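Local coordinates for protein ribokinase (Arabidopsis thaliana, PDB 6ILS) that phosphorylates D-ribose at O-5 with ATP and magnesium, as a homodimeric chloroplast kinase of the PfkB family, feeding nucleotide synthesis and the pentose phosphate pathway, at residues Gly170-Ile175 and Leu193-Gly198; Glu202-Ile207 and Ala232-Gly237. All coordinates share one frame; numbering follows the deposited sequence.

Contact 1. Residues Gly170-Ile175 and Leu193-Gly198; sequences GMDTPI and LSRLTG
One face of the Arg195 guanidinium carries Asp172 OD1, which sits 3.1 Å above the plane and is displaced toward the rim; water 2 lies at the edge, in the plane. The resulting salt bridge, Asp172 OD1 to Arg195 NH1 at 3.2 Å, is a matter of charge alone, since no N-H is aimed at the oxygen; the carboxylate and guanidinium planes differ by 31°. An extended first torsion (chi1 -178°) sends Arg195 out to the loop before the chain bends at chi3, which carries the group across the Asp172 side chain at about a right angle. On the way, Arg195 CD passes 3.3 Å from Asp172 O.

The N-H bonds of NH2 go to solvent instead. Water 1 accepts from Arg195 NH2 at 2.9 Å and can donate to Met171 O, while water 2 accepts from Arg195 NH2 at 2.7 Å and donates to Thr173 O; the two waters thus link NH2 to the loop carbonyls. Beyond this polar patch, Ile175 CD1 meets Leu196 CD1 at 3.9 Å.

This is a surface contact on the ribokinase α/β core. It joins the loop leaving strand 164-170 to helix 190-197. Arg143 of strand 138-143 shares a backbone hydrogen bond with Met171 and bonds Thr173 O through its NH1, and helix 204-216 packs against Leu193 and Thr197.

Contact 2. Residues Glu202-Ile207 and Ala232-Gly237; sequences ETFEQI and ALFIQG
The closest CA atoms are those of Phe204 and Ala232, 9.8 Å apart, so the first turn of helix 204-216 and strand 231-235 meet through side chains alone. This is helix-on-sheet packing in the α/β core of the PfkB fold, here against the antiparallel margin of the large sheet, where strand 231-235 runs between strands 221-225 and 241-243.

Two phenylalanines reach for each other from opposite directions. The Phe204 and Phe234 rings form an offset, roughly parallel pair with little overlap (planes 24° apart, ring centroids 5.7 Å). Their closest atoms are Phe204 CZ and Phe234 CZ, 3.7 Å apart. A chi1 of -169° turns the Phe204 ring to the side of its own carbonyl carbon, which also brings the ring edge to Ala232, with Phe204 CE1 4.2 Å from Ala232 CB. Ile207 adds its CG2 branch, 4.1 Å from Phe234 CZ. Val211 and Ser208, farther along the helix, also touch Phe234.

The helix start is fixed by a capping box between Thr203 and Gln206. Gln206 N donates to Thr203 OG1, and Gln206 OE1 takes a weak bond from Thr203 N and a shorter one from Glu202 N, at 2.8 Å.

Along the chain, strand 164-170 runs into the loop of contact 1, which closes when helix 190-197 comes back against it; the 17 residues between include helix 177-180 and strand 185-187. Contact 2 opens only afterward, at the start of helix 204-216, and closes on strand 231-235, with 24 residues between its two segments that take in strand 221-225. The two loops therefore follow in series, neither enclosing nor crossing the other. Their centres lie about 17 Å apart, yet the successive helices join them directly, Leu193 CD2 packing 3.9 Å from Ile207 CG2. Together they connect the surface loop after strand 164-170 to the antiparallel margin of the large sheet.

Contact 1. Residues Gly170-Ile175 and Leu193-Gly198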
loop_
_atom_site.group_PDB
_atom_site.type_symbol
_atom_site.label_atom_id
_atom_site.label_comp_id
_atom_site.label_asym_id
_atom_site.label_seq_id
_atom_site.Cartn_x
_atom_site.Cartn_y
_atom_site.Cartn_z
ATOM N N GLY B 170 -12.836 -0.671 15.765
ATOM C CA GLY B 170 -11.404 -0.449 15.861
ATOM C C GLY B 170 -10.758 -1.522 16.726
ATOM O O GLY B 170 -10.984 -2.715 16.529
ATOM N N MET B 171 -9.957 -1.086 17.694
ATOM C CA MET B 171 -9.236 -1.998 18.569
ATOM C C MET B 171 -10.168 -2.884 19.394
ATOM O O MET B 171 -11.243 -2.456 19.811
ATOM C CB MET B 171 -8.312 -1.212 19.498
ATOM C CG MET B 171 -7.321 -0.334 18.757
ATOM S SD MET B 171 -6.233 0.568 19.886
ATOM C CE MET B 171 -7.428 1.242 21.034
ATOM N N ASP B 172 -9.736 -4.118 19.631
ATOM C CA ASP B 172 -10.537 -5.089 20.369
ATOM C C ASP B 172 -10.240 -5.065 21.872
ATOM O O ASP B 172 -10.609 -5.985 22.600
ATOM C CB ASP B 172 -10.309 -6.492 19.807
ATOM C CG ASP B 172 -10.801 -6.631 18.378
ATOM O OD1 ASP B 172 -11.566 -5.747 17.923
ATOM O OD2 ASP B 172 -10.430 -7.620 17.710
ATOM N N THR B 173 -9.594 -4.000 22.334
ATOM C CA THR B 173 -9.243 -3.865 23.744
ATOM C C THR B 173 -10.425 -3.352 24.565
ATOM O O THR B 173 -11.330 -2.710 24.018
ATOM C CB THR B 173 -8.052 -2.914 23.929
ATOM O OG1 THR B 173 -8.405 -1.610 23.454
ATOM C CG2 THR B 173 -6.840 -3.427 23.170
ATOM N N PRO B 174 -10.429 -3.636 25.884
ATOM C CA PRO B 174 -11.506 -3.093 26.721
ATOM C C PRO B 174 -11.549 -1.575 26.639
ATOM O O PRO B 174 -10.520 -0.939 26.433
ATOM C CB PRO B 174 -11.129 -3.560 28.132
ATOM C CG PRO B 174 -10.296 -4.779 27.912
ATOM C CD PRO B 174 -9.527 -4.520 26.647
ATOM N N ILE B 175 -12.735 -1.001 26.768
ATOM C CA ILE B 175 -12.871 0.446 26.764
ATOM C C ILE B 175 -12.670 0.992 28.174
ATOM O O ILE B 175 -13.322 0.543 29.112
ATOM C CB ILE B 175 -14.253 0.895 26.252
ATOM C CG1 ILE B 175 -14.588 0.218 24.917
ATOM C CG2 ILE B 175 -14.309 2.416 26.157
ATOM C CD1 ILE B 175 -16.015 0.480 24.449
ATOM N N LEU B 193 -20.465 -5.414 21.269
ATOM C CA LEU B 193 -21.263 -5.294 22.481
ATOM C C LEU B 193 -21.030 -6.500 23.387
ATOM O O LEU B 193 -20.951 -6.359 24.599
ATOM C CB LEU B 193 -22.748 -5.172 22.144
ATOM C CG LEU B 193 -23.738 -5.127 23.311
ATOM C CD1 LEU B 193 -23.553 -3.898 24.180
ATOM C CD2 LEU B 193 -25.167 -5.192 22.743
ATOM N N SER B 194 -20.925 -7.677 22.778
ATOM C CA SER B 194 -20.644 -8.909 23.514
ATOM C C SER B 194 -19.236 -8.918 24.101
ATOM O O SER B 194 -19.040 -9.305 25.253
ATOM C CB SER B 194 -20.823 -10.124 22.606
ATOM O OG SER B 194 -20.411 -11.310 23.264
ATOM N N ARG B 195 -18.252 -8.510 23.299
ATOM C CA ARG B 195 -16.873 -8.434 23.773
ATOM C C ARG B 195 -16.751 -7.479 24.955
ATOM O O ARG B 195 -16.161 -7.827 25.980
ATOM C CB ARG B 195 -15.934 -7.990 22.654
ATOM C CG ARG B 195 -14.477 -7.928 23.077
ATOM C CD ARG B 195 -13.693 -6.999 22.172
ATOM N NE ARG B 195 -14.028 -7.219 20.771
ATOM C CZ ARG B 195 -14.258 -6.246 19.892
ATOM N NH1 ARG B 195 -14.563 -6.558 18.640
ATOM N NH2 ARG B 195 -14.186 -4.967 20.262
ATOM N N LEU B 196 -17.321 -6.285 24.804
ATOM C CA LEU B 196 -17.266 -5.235 25.822
ATOM C C LEU B 196 -17.998 -5.594 27.118
ATOM O O LEU B 196 -17.560 -5.228 28.210
ATOM C CB LEU B 196 -17.849 -3.934 25.265
ATOM C CG LEU B 196 -18.424 -2.978 26.309
ATOM C CD1 LEU B 196 -17.295 -2.214 26.998
ATOM C CD2 LEU B 196 -19.459 -2.035 25.728
ATOM N N THR B 197 -19.115 -6.302 27.005
ATOM C CA THR B 197 -19.904 -6.633 28.189
ATOM C C THR B 197 -19.543 -8.014 28.726
ATOM O O THR B 197 -19.802 -8.330 29.886
ATOM C CB THR B 197 -21.418 -6.607 27.893
ATOM O OG1 THR B 197 -21.705 -7.559 26.859
ATOM C CG2 THR B 197 -21.874 -5.204 27.484
ATOM N N GLY B 198 -18.962 -8.842 27.867
ATOM C CA GLY B 198 -18.723 -10.234 28.197
ATOM C C GLY B 198 -19.999 -11.061 28.210
ATOM O O GLY B 198 -20.022 -12.165 28.759
HETATM O O HOH W 1 -13.838 -3.026 18.173
HETATM O O HOH W 2 -13.759 -3.403 22.380
#

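Contact 2. Residues Glu202-Ile207 and Ala232-Gly237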
loop_
_atom_site.group_PDB
_atom_site.type_symbol
_atom_site.label_atom_id
_atom_site.label_comp_id
_atom_site.label_asym_id
_atom_site.label_seq_id
_atom_site.Cartn_x
_atom_site.Cartn_y
_atom_site.Cartn_z
ATOM N N GLU B 202 -26.922 -13.069 21.083
ATOM C CA GLU B 202 -27.526 -13.872 20.028
ATOM C C GLU B 202 -29.027 -13.603 19.894
ATOM O O GLU B 202 -29.627 -13.944 18.877
ATOM C CB GLU B 202 -27.270 -15.363 20.281
ATOM N N THR B 203 -29.629 -12.996 20.917
ATOM C CA THR B 203 -31.067 -12.695 20.913
ATOM C C THR B 203 -31.322 -11.273 21.381
ATOM O O THR B 203 -30.479 -10.688 22.059
ATOM C CB THR B 203 -31.861 -13.638 21.829
ATOM O OG1 THR B 203 -31.495 -13.398 23.197
ATOM C CG2 THR B 203 -31.591 -15.094 21.468
ATOM N N PHE B 204 -32.490 -10.726 21.047
ATOM C CA PHE B 204 -32.781 -9.353 21.447
ATOM C C PHE B 204 -32.856 -9.207 22.962
ATOM O O PHE B 204 -32.470 -8.173 23.508
ATOM C CB PHE B 204 -34.079 -8.840 20.821
ATOM C CG PHE B 204 -34.269 -7.356 20.992
ATOM C CD1 PHE B 204 -33.582 -6.458 20.185
ATOM C CD2 PHE B 204 -35.107 -6.858 21.979
ATOM C CE1 PHE B 204 -33.744 -5.084 20.348
ATOM C CE2 PHE B 204 -35.271 -5.484 22.147
ATOM C CZ PHE B 204 -34.588 -4.601 21.329
ATOM N N GLU B 205 -33.368 -10.226 23.645
ATOM C CA GLU B 205 -33.358 -10.209 25.103
ATOM C C GLU B 205 -31.925 -10.096 25.620
ATOM O O GLU B 205 -31.638 -9.275 26.481
ATOM C CB GLU B 205 -34.020 -11.462 25.674
ATOM C CG GLU B 205 -33.954 -11.543 27.189
ATOM C CD GLU B 205 -34.789 -10.471 27.877
ATOM O OE1 GLU B 205 -35.702 -9.904 27.228
ATOM O OE2 GLU B 205 -34.527 -10.196 29.070
ATOM N N GLN B 206 -31.038 -10.936 25.092
ATOM C CA GLN B 206 -29.620 -10.894 25.460
ATOM C C GLN B 206 -28.995 -9.529 25.164
ATOM O O GLN B 206 -28.263 -8.971 25.984
ATOM C CB GLN B 206 -28.849 -11.997 24.725
ATOM C CG GLN B 206 -29.104 -13.389 25.298
ATOM C CD GLN B 206 -28.390 -14.494 24.542
ATOM O OE1 GLN B 206 -27.974 -14.324 23.396
ATOM N NE2 GLN B 206 -28.252 -15.649 25.189
ATOM N N ILE B 207 -29.302 -8.990 23.992
ATOM C CA ILE B 207 -28.781 -7.671 23.617
ATOM C C ILE B 207 -29.262 -6.617 24.604
ATOM O O ILE B 207 -28.489 -5.801 25.068
ATOM C CB ILE B 207 -29.191 -7.301 22.180
ATOM C CG1 ILE B 207 -28.456 -8.211 21.187
ATOM C CG2 ILE B 207 -28.932 -5.834 21.900
ATOM C CD1 ILE B 207 -28.993 -8.151 19.758
ATOM N N ALA B 232 -30.894 -0.753 16.714
ATOM C CA ALA B 232 -31.794 -0.342 17.780
ATOM C C ALA B 232 -31.125 0.723 18.630
ATOM O O ALA B 232 -29.904 0.711 18.793
ATOM C CB ALA B 232 -32.223 -1.546 18.634
ATOM N N LEU B 233 -31.928 1.657 19.123
ATOM C CA LEU B 233 -31.459 2.724 19.980
ATOM C C LEU B 233 -32.049 2.535 21.368
ATOM O O LEU B 233 -33.272 2.613 21.551
ATOM C CB LEU B 233 -31.842 4.096 19.439
ATOM C CG LEU B 233 -31.406 5.298 20.289
ATOM C CD1 LEU B 233 -29.879 5.420 20.350
ATOM C CD2 LEU B 233 -32.020 6.578 19.762
ATOM N N PHE B 234 -31.174 2.259 22.330
ATOM C CA PHE B 234 -31.579 2.146 23.732
ATOM C C PHE B 234 -31.238 3.421 24.467
ATOM O O PHE B 234 -30.099 3.882 24.426
ATOM C CB PHE B 234 -30.879 0.975 24.429
ATOM C CG PHE B 234 -31.165 -0.370 23.831
ATOM C CD1 PHE B 234 -30.512 -0.796 22.678
ATOM C CD2 PHE B 234 -32.062 -1.231 24.435
ATOM C CE1 PHE B 234 -30.763 -2.041 22.143
ATOM C CE2 PHE B 234 -32.322 -2.478 23.894
ATOM C CZ PHE B 234 -31.671 -2.883 22.753
ATOM N N ILE B 235 -32.223 3.987 25.149
ATOM C CA ILE B 235 -32.005 5.152 26.002
ATOM C C ILE B 235 -32.449 4.781 27.414
ATOM O O ILE B 235 -33.548 4.264 27.599
ATOM C CB ILE B 235 -32.782 6.361 25.500
ATOM C CG1 ILE B 235 -32.364 6.696 24.060
ATOM C CG2 ILE B 235 -32.577 7.551 26.424
ATOM C CD1 ILE B 235 -33.146 7.824 23.455
ATOM N N GLN B 236 -31.595 5.011 28.400
ATOM C CA GLN B 236 -31.921 4.600 29.763
ATOM C C GLN B 236 -33.220 5.232 30.254
ATOM O O GLN B 236 -33.417 6.444 30.149
ATOM C CB GLN B 236 -30.782 4.946 30.716
ATOM C CG GLN B 236 -30.946 4.303 32.074
ATOM C CD GLN B 236 -29.682 4.352 32.867
ATOM O OE1 GLN B 236 -28.876 5.263 32.700
ATOM N NE2 GLN B 236 -29.484 3.363 33.733
ATOM N N GLY B 237 -34.121 4.395 30.762
ATOM C CA GLY B 237 -35.402 4.859 31.272
ATOM C C GLY B 237 -36.492 4.933 30.218
ATOM O O GLY B 237 -37.628 5.326 30.499
#